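Local coordinates for protein SxtG (Microseira wollei, PDB 6U1R) that is an amidinotransferase of saxitoxin biosynthesis, probably moving an amidino group from donor to acceptor through a cysteine-bound intermediate, at residues P183-Q189 against V207-T213; P135-F139 against M151-R156; I252-E256 against L289-L293. All coordinates share one frame; numbering follows the deposited sequence.

How the contacts relate
Contact 2 is the most deeply buried of the three: it joins the short helix 135-138 to the loop after strand 145-148, next to the predicted catalytic residues, by a salt bridge and a methionine. Contact 1 lies farther out and is only partly buried. It ties together two parts of the long connection between strands 176-179 and 219-222, mainly by hydrogen bonds, and borders the second subunit. These two touch through R154 of contact 2, which reaches L185 and D187 of contact 1. Contact 3 stands apart at the surface, its centre about 25 Å from that of contact 1; there strand 251-255 meets a 3-10 turn by apolar packing.

Contact 1: residues P183-Q189 against V207-T213; sequences PQLFDAQ and VTEFEPT
E211 fixes the turn at Q184 and L185 with both carboxylate oxygens: OE1 takes the amide N of Q184 at 2.8 Å, and OE2 uses its syn lone pair for the amide N of L185, also at 2.8 Å. CB of P183 packs against the same carboxylate, 3.5 Å from CD of E211. In Q189, CG anti to the backbone N (chi1 -176°) and a bend at chi2 turn the amide back to the other segment, where OE1 accepts from N of E211 at 3.1 Å and also lies at the edge of the F210 ring. At the other end N of T208 donates to O of Q189 at 3.0 Å. OG1 of T208 donates to O of A188 at 2.7 Å, in the carbonyl plane, and accepts from N of F210 in an ST turn.

Within the chain the aromatic side is looser. CB of exposed A188 sits over one face of F210, 4.0 Å from the ring centroid, and a water bridges OE1 of Q184 and OE1 of E211. The F186 and F210 rings, tilted 28° to each other, are too displaced for a real stack. K168 of the second subunit makes a cation-pi contact with F210, and W161 of that subunit meets F186 edge to face. Side-chain acceptors on E211 and Q189 thus satisfy backbone amides that no strand pairing serves here, consistent with a loop held largely by side-chain-to-backbone bonds.

Contact 2: residues P135-F139 against M151-R156; sequences PRDVF and MADRNR
D137 and R156 meet end-on, deep inside what is probably the five-bladed alpha/beta propeller, or pentein fold, of the amidinotransferase family. NH2 and NH1 of R156 both donate to OD2 of D137 in a salt bridge, at 2.9 and 3.0 Å, and this oxygen lies close to the guanidinium plane. The two flat groups stand nearly upright to each other, their planes 77° apart. Both nitrogens come to OD2 from its anti side, somewhat out of the carboxylate plane, and the second carboxylate oxygen takes no part in the grip. A bend at chi3 (74°) in an otherwise extended arginine chain swings the guanidinium into this position. NH2 is shared with E159 in another strong salt bridge, so two carboxylates hold the arginine.

M151 comes in from another direction. Its methyl CE lies over one face of the R156 guanidinium, 3.5 Å above the plane and offset toward the rim, while the M151 side chain crosses that of V138 at about a right angle, with SD of M151 4.0 Å from CG2 of V138. The methionine therefore bridges the apolar and the charged halves of the contact.

The predicted active site is next door. The side chain of D137 touches H264, the side chain of M151 is about 4 Å from that of D215, and R136 pairs through its backbone with C368, which places the contact in the wall of the predicted catalytic centre. On the helical turn itself, CE of M151 stops 3.7 Å from O of D137.

Contact 3: residues I252-E256 against L289-L293; sequences IHIIE and LPKIL
A chi1 of -176° in I292 sends CG1 away from the amide nitrogen and leaves CG2 over one face of the H253 imidazole, while the extended branch carries CD1 along the same face to the NE2-CE1 rim. H253 in turn holds its CG beside the backbone N (chi1 -53°), which swings the ring out across the 3-10 turn. The result is a CH-pi contact: CG2 of I292 is 4.2 Å from the centroid of the H253 ring, only 13° off its normal. CD1 of I292 reaches NE2 of H253 at 3.6 Å. That nitrogen is hydrogen-bonded to D225 on the neighbouring strand, and the F227 ring also meets the imidazole.

Farther along the strand, CG2 of I255 packs against CD of P290 at 3.8 Å and, less closely, against CD2 of L289 at 4.3 Å. I254 is directed away from residues 289-293, and its side chain packs on I239 of helix 236-245. Residues 289-293 thus pack on both strands 251-255 and 225-229. With strand 219-222 and helix 236-245 these form a beta-beta-alpha-beta unit, its last part a beta-alpha-beta crossover, consistent with one blade of the alpha/beta propeller.

Contact 1: residues P183-Q189 against V207-T213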
loop_
_atom_site.group_PDB
_atom_site.type_symbol
_atom_site.label_atom_id
_atom_site.label_comp_id
_atom_site.label_asym_id
_atom_site.label_seq_id
_atom_site.Cartn_x
_atom_site.Cartn_y
_atom_site.Cartn_z
ATOM N N PRO A 183 -6.701 2.738 -0.924
ATOM C CA PRO A 183 -7.716 3.541 -1.621
ATOM C C PRO A 183 -8.327 4.589 -0.706
ATOM O O PRO A 183 -8.346 4.460 0.519
ATOM C CB PRO A 183 -8.755 2.500 -2.066
ATOM C CG PRO A 183 -8.627 1.385 -1.052
ATOM C CD PRO A 183 -7.134 1.334 -0.764
ATOM N N GLN A 184 -8.852 5.642 -1.340
ATOM C CA GLN A 184 -9.515 6.731 -0.632
ATOM C C GLN A 184 -10.904 6.325 -0.153
ATOM O O GLN A 184 -11.350 6.774 0.911
ATOM C CB GLN A 184 -9.625 7.962 -1.544
ATOM C CG GLN A 184 -8.289 8.545 -1.980
ATOM C CD GLN A 184 -8.429 9.851 -2.754
ATOM O OE1 GLN A 184 -8.879 9.874 -3.909
ATOM N NE2 GLN A 184 -8.067 10.945 -2.116
ATOM N N LEU A 185 -11.605 5.527 -0.962
ATOM C CA LEU A 185 -12.937 5.024 -0.669
ATOM C C LEU A 185 -13.929 6.172 -0.477
ATOM O O LEU A 185 -14.821 6.113 0.373
ATOM C CB LEU A 185 -12.919 4.075 0.533
ATOM C CG LEU A 185 -11.944 2.887 0.394
ATOM C CD1 LEU A 185 -12.086 1.889 1.568
ATOM C CD2 LEU A 185 -12.158 2.174 -0.929
ATOM N N PHE A 186 -13.793 7.200 -1.317
ATOM C CA PHE A 186 -14.832 8.209 -1.448
ATOM C C PHE A 186 -16.144 7.583 -1.929
ATOM O O PHE A 186 -16.187 6.486 -2.503
ATOM C CB PHE A 186 -14.409 9.293 -2.454
ATOM C CG PHE A 186 -13.273 10.182 -2.008
ATOM C CD1 PHE A 186 -12.704 10.094 -0.741
ATOM C CD2 PHE A 186 -12.776 11.138 -2.883
ATOM C CE1 PHE A 186 -11.670 10.947 -0.364
ATOM C CE2 PHE A 186 -11.756 11.991 -2.503
ATOM C CZ PHE A 186 -11.208 11.899 -1.247
ATOM N N ASP A 187 -17.234 8.336 -1.748
ATOM C CA ASP A 187 -18.516 7.885 -2.271
ATOM C C ASP A 187 -18.444 7.556 -3.760
ATOM O O ASP A 187 -19.180 6.688 -4.228
ATOM C CB ASP A 187 -19.597 8.945 -2.031
ATOM C CG ASP A 187 -20.082 8.992 -0.592
ATOM O OD1 ASP A 187 -19.714 8.125 0.235
ATOM O OD2 ASP A 187 -20.873 9.915 -0.294
ATOM N N ALA A 188 -17.566 8.231 -4.516
ATOM C CA ALA A 188 -17.465 7.988 -5.956
ATOM C C ALA A 188 -17.064 6.550 -6.310
ATOM O O ALA A 188 -17.228 6.145 -7.465
ATOM C CB ALA A 188 -16.466 8.956 -6.589
ATOM N N GLN A 189 -16.521 5.788 -5.357
ATOM C CA GLN A 189 -16.140 4.394 -5.580
ATOM C C GLN A 189 -17.344 3.454 -5.605
ATOM O O GLN A 189 -17.190 2.282 -5.958
ATOM C CB GLN A 189 -15.130 3.973 -4.495
ATOM C CG GLN A 189 -14.558 2.541 -4.642
ATOM C CD GLN A 189 -13.806 2.312 -5.943
ATOM O OE1 GLN A 189 -13.458 3.251 -6.649
ATOM N NE2 GLN A 189 -13.553 1.033 -6.266
ATOM N N VAL A 207 -19.212 -1.590 -7.093
ATOM C CA VAL A 207 -18.043 -0.717 -7.195
ATOM C C VAL A 207 -17.952 -0.136 -8.599
ATOM O O VAL A 207 -18.365 -0.760 -9.595
ATOM C CB VAL A 207 -16.720 -1.414 -6.822
ATOM C CG1 VAL A 207 -16.575 -1.537 -5.300
ATOM C CG2 VAL A 207 -16.575 -2.735 -7.519
ATOM N N THR A 208 -17.418 1.078 -8.666
ATOM C CA THR A 208 -17.221 1.840 -9.890
ATOM C C THR A 208 -15.774 1.688 -10.338
ATOM O O THR A 208 -15.028 0.837 -9.824
ATOM C CB THR A 208 -17.544 3.317 -9.665
ATOM O OG1 THR A 208 -16.547 3.876 -8.795
ATOM C CG2 THR A 208 -18.917 3.495 -9.045
ATOM N N GLU A 209 -15.352 2.538 -11.282
ATOM C CA GLU A 209 -13.960 2.598 -11.728
ATOM C C GLU A 209 -13.252 3.861 -11.249
ATOM O O GLU A 209 -12.337 4.365 -11.905
ATOM C CB GLU A 209 -13.886 2.479 -13.251
ATOM C CG GLU A 209 -14.371 1.116 -13.788
ATOM C CD GLU A 209 -13.534 -0.062 -13.291
ATOM O OE1 GLU A 209 -12.311 0.107 -13.101
ATOM O OE2 GLU A 209 -14.108 -1.165 -13.117
ATOM N N PHE A 210 -13.649 4.378 -10.084
ATOM C CA PHE A 210 -13.020 5.582 -9.550
ATOM C C PHE A 210 -11.549 5.342 -9.185
ATOM O O PHE A 210 -10.686 6.173 -9.498
ATOM C CB PHE A 210 -13.852 6.061 -8.361
ATOM C CG PHE A 210 -13.179 7.073 -7.491
ATOM C CD1 PHE A 210 -13.049 8.391 -7.904
ATOM C CD2 PHE A 210 -12.719 6.716 -6.237
ATOM C CE1 PHE A 210 -12.446 9.326 -7.087
ATOM C CE2 PHE A 210 -12.113 7.633 -5.423
ATOM C CZ PHE A 210 -11.976 8.951 -5.845
ATOM N N GLU A 211 -11.239 4.228 -8.526
ATOM C CA GLU A 211 -9.873 3.948 -8.104
ATOM C C GLU A 211 -9.670 2.442 -7.998
ATOM O O GLU A 211 -10.640 1.684 -7.925
ATOM C CB GLU A 211 -9.555 4.621 -6.766
ATOM C CG GLU A 211 -10.244 3.955 -5.602
ATOM C CD GLU A 211 -10.150 4.776 -4.339
ATOM O OE1 GLU A 211 -9.134 5.490 -4.138
ATOM O OE2 GLU A 211 -11.119 4.695 -3.564
ATOM N N PRO A 212 -8.415 1.979 -7.965
ATOM C CA PRO A 212 -8.157 0.526 -7.920
ATOM C C PRO A 212 -8.571 -0.088 -6.588
ATOM O O PRO A 212 -8.082 0.331 -5.536
ATOM C CB PRO A 212 -6.639 0.429 -8.118
ATOM C CG PRO A 212 -6.196 1.726 -8.665
ATOM C CD PRO A 212 -7.194 2.760 -8.241
ATOM N N THR A 213 -9.432 -1.116 -6.635
ATOM C CA THR A 213 -9.759 -1.923 -5.461
ATOM C C THR A 213 -9.838 -3.393 -5.853
ATOM O O THR A 213 -10.307 -3.744 -6.948
ATOM C CB THR A 213 -11.092 -1.514 -4.759
ATOM O OG1 THR A 213 -12.208 -1.605 -5.658
ATOM C CG2 THR A 213 -11.007 -0.110 -4.200
HETATM O O HOH W 1 -8.541 7.777 -5.615
#

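Contact 2: residues P135-F139 against M151-R156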
loop_
_atom_site.group_PDB
_atom_site.type_symbol
_atom_site.label_atom_id
_atom_site.label_comp_id
_atom_site.label_asym_id
_atom_site.label_seq_id
_atom_site.Cartn_x
_atom_site.Cartn_y
_atom_site.Cartn_z
ATOM N N PRO A 135 -8.008 -14.447 6.564
ATOM C CA PRO A 135 -6.723 -13.986 6.005
ATOM C C PRO A 135 -6.685 -13.966 4.477
ATOM O O PRO A 135 -5.986 -13.124 3.879
ATOM C CB PRO A 135 -5.701 -15.001 6.554
ATOM C CG PRO A 135 -6.400 -15.819 7.547
ATOM C CD PRO A 135 -7.871 -15.647 7.400
ATOM N N ARG A 136 -7.407 -14.889 3.832
ATOM C CA ARG A 136 -7.391 -15.005 2.377
ATOM C C ARG A 136 -7.902 -13.737 1.689
ATOM O O ARG A 136 -7.552 -13.473 0.535
ATOM C CB ARG A 136 -8.245 -16.214 1.957
ATOM C CG ARG A 136 -8.232 -16.577 0.473
ATOM C CD ARG A 136 -6.988 -17.336 0.047
ATOM N NE ARG A 136 -6.755 -18.540 0.853
ATOM C CZ ARG A 136 -5.736 -19.375 0.658
ATOM N NH1 ARG A 136 -4.897 -19.178 -0.355
ATOM N NH2 ARG A 136 -5.566 -20.421 1.451
ATOM N N ASP A 137 -8.763 -12.960 2.356
ATOM C CA ASP A 137 -9.331 -11.768 1.719
ATOM C C ASP A 137 -8.332 -10.620 1.616
ATOM O O ASP A 137 -8.463 -9.760 0.736
ATOM C CB ASP A 137 -10.543 -11.257 2.511
ATOM C CG ASP A 137 -11.673 -12.255 2.605
ATOM O OD1 ASP A 137 -11.606 -13.327 1.944
ATOM O OD2 ASP A 137 -12.650 -11.959 3.355
ATOM N N VAL A 138 -7.350 -10.578 2.509
ATOM C CA VAL A 138 -6.623 -9.356 2.833
ATOM C C VAL A 138 -5.282 -9.315 2.118
ATOM O O VAL A 138 -4.750 -8.235 1.837
ATOM C CB VAL A 138 -6.439 -9.258 4.363
ATOM C CG1 VAL A 138 -5.623 -8.014 4.755
ATOM C CG2 VAL A 138 -7.812 -9.254 5.041
ATOM N N PHE A 139 -4.720 -10.496 1.824
ATOM C CA PHE A 139 -3.368 -10.631 1.289
ATOM C C PHE A 139 -3.339 -11.659 0.168
ATOM O O PHE A 139 -4.009 -12.685 0.255
ATOM C CB PHE A 139 -2.349 -11.130 2.326
ATOM C CG PHE A 139 -2.370 -10.398 3.642
ATOM C CD1 PHE A 139 -1.684 -9.213 3.786
ATOM C CD2 PHE A 139 -3.061 -10.907 4.725
ATOM C CE1 PHE A 139 -1.668 -8.540 5.001
ATOM C CE2 PHE A 139 -3.064 -10.224 5.951
ATOM C CZ PHE A 139 -2.369 -9.042 6.074
ATOM N N MET A 151 -8.533 -2.821 -0.351
ATOM C CA MET A 151 -9.878 -3.355 -0.199
ATOM C C MET A 151 -10.948 -2.270 -0.269
ATOM O O MET A 151 -10.789 -1.173 0.283
ATOM C CB MET A 151 -9.974 -4.123 1.121
ATOM C CG MET A 151 -8.977 -5.300 1.191
ATOM S SD MET A 151 -9.099 -6.243 2.742
ATOM C CE MET A 151 -10.544 -7.262 2.444
ATOM N N ALA A 152 -12.054 -2.594 -0.948
ATOM C CA ALA A 152 -13.131 -1.616 -1.155
ATOM C C ALA A 152 -13.991 -1.400 0.084
ATOM O O ALA A 152 -14.659 -0.357 0.192
ATOM C CB ALA A 152 -14.026 -2.056 -2.318
ATOM N N ASP A 153 -13.995 -2.349 1.017
ATOM C CA ASP A 153 -14.848 -2.257 2.199
ATOM C C ASP A 153 -14.179 -1.378 3.256
ATOM O O ASP A 153 -13.161 -1.757 3.856
ATOM C CB ASP A 153 -15.152 -3.658 2.721
ATOM C CG ASP A 153 -16.229 -3.659 3.794
ATOM O OD1 ASP A 153 -16.290 -2.675 4.560
ATOM O OD2 ASP A 153 -17.004 -4.636 3.865
ATOM N N ARG A 154 -14.751 -0.185 3.469
ATOM C CA ARG A 154 -14.231 0.764 4.445
ATOM C C ARG A 154 -13.998 0.139 5.815
ATOM O O ARG A 154 -13.028 0.476 6.486
ATOM C CB ARG A 154 -15.201 1.944 4.581
ATOM C CG ARG A 154 -15.263 2.854 3.372
ATOM C CD ARG A 154 -16.475 3.765 3.493
ATOM N NE ARG A 154 -16.488 4.809 2.472
ATOM C CZ ARG A 154 -17.575 5.484 2.111
ATOM N NH1 ARG A 154 -18.757 5.214 2.685
ATOM N NH2 ARG A 154 -17.482 6.436 1.187
ATOM N N ASN A 155 -14.892 -0.741 6.271
ATOM C CA ASN A 155 -14.709 -1.302 7.606
ATOM C C ASN A 155 -13.489 -2.205 7.700
ATOM O O ASN A 155 -13.065 -2.538 8.811
ATOM C CB ASN A 155 -15.953 -2.072 8.025
ATOM C CG ASN A 155 -17.150 -1.176 8.199
ATOM O OD1 ASN A 155 -17.827 -0.856 7.231
ATOM N ND2 ASN A 155 -17.408 -0.739 9.441
ATOM N N ARG A 156 -12.928 -2.626 6.569
ATOM C CA ARG A 156 -11.764 -3.506 6.555
ATOM C C ARG A 156 -10.454 -2.761 6.295
ATOM O O ARG A 156 -9.425 -3.397 6.076
ATOM C CB ARG A 156 -11.994 -4.618 5.513
ATOM C CG ARG A 156 -13.367 -5.279 5.650
ATOM C CD ARG A 156 -13.520 -6.504 4.764
ATOM N NE ARG A 156 -12.763 -7.651 5.264
ATOM C CZ ARG A 156 -12.835 -8.873 4.749
ATOM N NH1 ARG A 156 -13.630 -9.111 3.719
ATOM N NH2 ARG A 156 -12.133 -9.863 5.293
#

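Contact 3: residues I252-E256 against L289-L293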
loop_
_atom_site.group_PDB
_atom_site.type_symbol
_atom_site.label_atom_id
_atom_site.label_comp_id
_atom_site.label_asym_id
_atom_site.label_seq_id
_atom_site.Cartn_x
_atom_site.Cartn_y
_atom_site.Cartn_z
ATOM N N ILE A 252 -2.877 -12.862 -15.750
ATOM C CA ILE A 252 -4.155 -12.913 -15.039
ATOM C C ILE A 252 -5.296 -13.041 -16.037
ATOM O O ILE A 252 -5.430 -12.214 -16.951
ATOM C CB ILE A 252 -4.353 -11.669 -14.160
ATOM C CG1 ILE A 252 -3.138 -11.491 -13.247
ATOM C CG2 ILE A 252 -5.679 -11.791 -13.382
ATOM C CD1 ILE A 252 -3.314 -10.437 -12.186
ATOM N N HIS A 253 -6.139 -14.051 -15.828
ATOM C CA HIS A 253 -7.279 -14.361 -16.682
ATOM C C HIS A 253 -8.546 -14.062 -15.900
ATOM O O HIS A 253 -8.655 -14.460 -14.742
ATOM C CB HIS A 253 -7.260 -15.830 -17.086
ATOM C CG HIS A 253 -5.964 -16.260 -17.692
ATOM N ND1 HIS A 253 -5.714 -16.184 -19.046
ATOM C CD2 HIS A 253 -4.835 -16.737 -17.121
ATOM C CE1 HIS A 253 -4.485 -16.615 -19.283
ATOM N NE2 HIS A 253 -3.929 -16.954 -18.132
ATOM N N ILE A 254 -9.498 -13.381 -16.521
ATOM C CA ILE A 254 -10.701 -12.930 -15.825
ATOM C C ILE A 254 -11.871 -13.784 -16.290
ATOM O O ILE A 254 -12.144 -13.860 -17.493
ATOM C CB ILE A 254 -10.954 -11.436 -16.072
ATOM C CG1 ILE A 254 -9.779 -10.616 -15.521
ATOM C CG2 ILE A 254 -12.274 -10.985 -15.443
ATOM C CD1 ILE A 254 -9.470 -10.865 -13.999
ATOM N N ILE A 255 -12.553 -14.437 -15.343
ATOM C CA ILE A 255 -13.756 -15.199 -15.655
ATOM C C ILE A 255 -14.978 -14.318 -15.423
ATOM O O ILE A 255 -14.928 -13.329 -14.690
ATOM C CB ILE A 255 -13.876 -16.495 -14.827
ATOM C CG1 ILE A 255 -14.174 -16.177 -13.359
ATOM C CG2 ILE A 255 -12.614 -17.347 -14.962
ATOM C CD1 ILE A 255 -14.827 -17.292 -12.621
ATOM N N GLU A 256 -16.102 -14.720 -16.018
ATOM C CA GLU A 256 -17.400 -14.089 -15.790
ATOM C C GLU A 256 -18.212 -14.944 -14.822
ATOM O O GLU A 256 -18.470 -16.114 -15.105
ATOM C CB GLU A 256 -18.155 -13.929 -17.110
ATOM C CG GLU A 256 -17.363 -13.186 -18.191
ATOM C CD GLU A 256 -17.145 -11.718 -17.866
ATOM O OE1 GLU A 256 -18.060 -11.099 -17.282
ATOM O OE2 GLU A 256 -16.056 -11.182 -18.194
ATOM N N LEU A 289 -15.740 -20.211 -20.361
ATOM C CA LEU A 289 -14.524 -20.100 -19.567
ATOM C C LEU A 289 -13.333 -19.751 -20.457
ATOM O O LEU A 289 -13.313 -20.103 -21.639
ATOM C CB LEU A 289 -14.240 -21.410 -18.849
ATOM C CG LEU A 289 -15.045 -21.726 -17.592
ATOM C CD1 LEU A 289 -14.770 -23.161 -17.150
ATOM C CD2 LEU A 289 -14.717 -20.730 -16.480
ATOM N N PRO A 290 -12.318 -19.079 -19.912
ATOM C CA PRO A 290 -11.112 -18.793 -20.702
ATOM C C PRO A 290 -10.608 -20.041 -21.413
ATOM O O PRO A 290 -10.632 -21.142 -20.864
ATOM C CB PRO A 290 -10.116 -18.293 -19.656
ATOM C CG PRO A 290 -10.979 -17.709 -18.576
ATOM C CD PRO A 290 -12.204 -18.584 -18.526
ATOM N N LYS A 291 -10.154 -19.871 -22.658
ATOM C CA LYS A 291 -9.802 -21.034 -23.464
ATOM C C LYS A 291 -8.584 -21.774 -22.921
ATOM O O LYS A 291 -8.434 -22.970 -23.188
ATOM C CB LYS A 291 -9.557 -20.603 -24.910
ATOM C CG LYS A 291 -10.751 -19.871 -25.517
ATOM C CD LYS A 291 -10.991 -20.289 -26.961
ATOM C CE LYS A 291 -12.339 -19.794 -27.461
ATOM N NZ LYS A 291 -12.645 -20.309 -28.828
ATOM N N ILE A 292 -7.720 -21.098 -22.160
ATOM C CA ILE A 292 -6.539 -21.752 -21.595
ATOM C C ILE A 292 -6.931 -22.971 -20.766
ATOM O O ILE A 292 -6.180 -23.954 -20.677
ATOM C CB ILE A 292 -5.740 -20.720 -20.772
ATOM C CG1 ILE A 292 -4.440 -21.328 -20.243
ATOM C CG2 ILE A 292 -6.617 -20.147 -19.629
ATOM C CD1 ILE A 292 -3.618 -20.355 -19.378
ATOM N N LEU A 293 -8.119 -22.950 -20.169
ATOM C CA LEU A 293 -8.543 -24.076 -19.350
ATOM C C LEU A 293 -8.865 -25.331 -20.155
ATOM O O LEU A 293 -9.083 -26.381 -19.547
ATOM C CB LEU A 293 -9.746 -23.654 -18.512
ATOM C CG LEU A 293 -9.368 -22.699 -17.375
ATOM C CD1 LEU A 293 -10.581 -21.939 -16.874
ATOM C CD2 LEU A 293 -8.759 -23.466 -16.242
#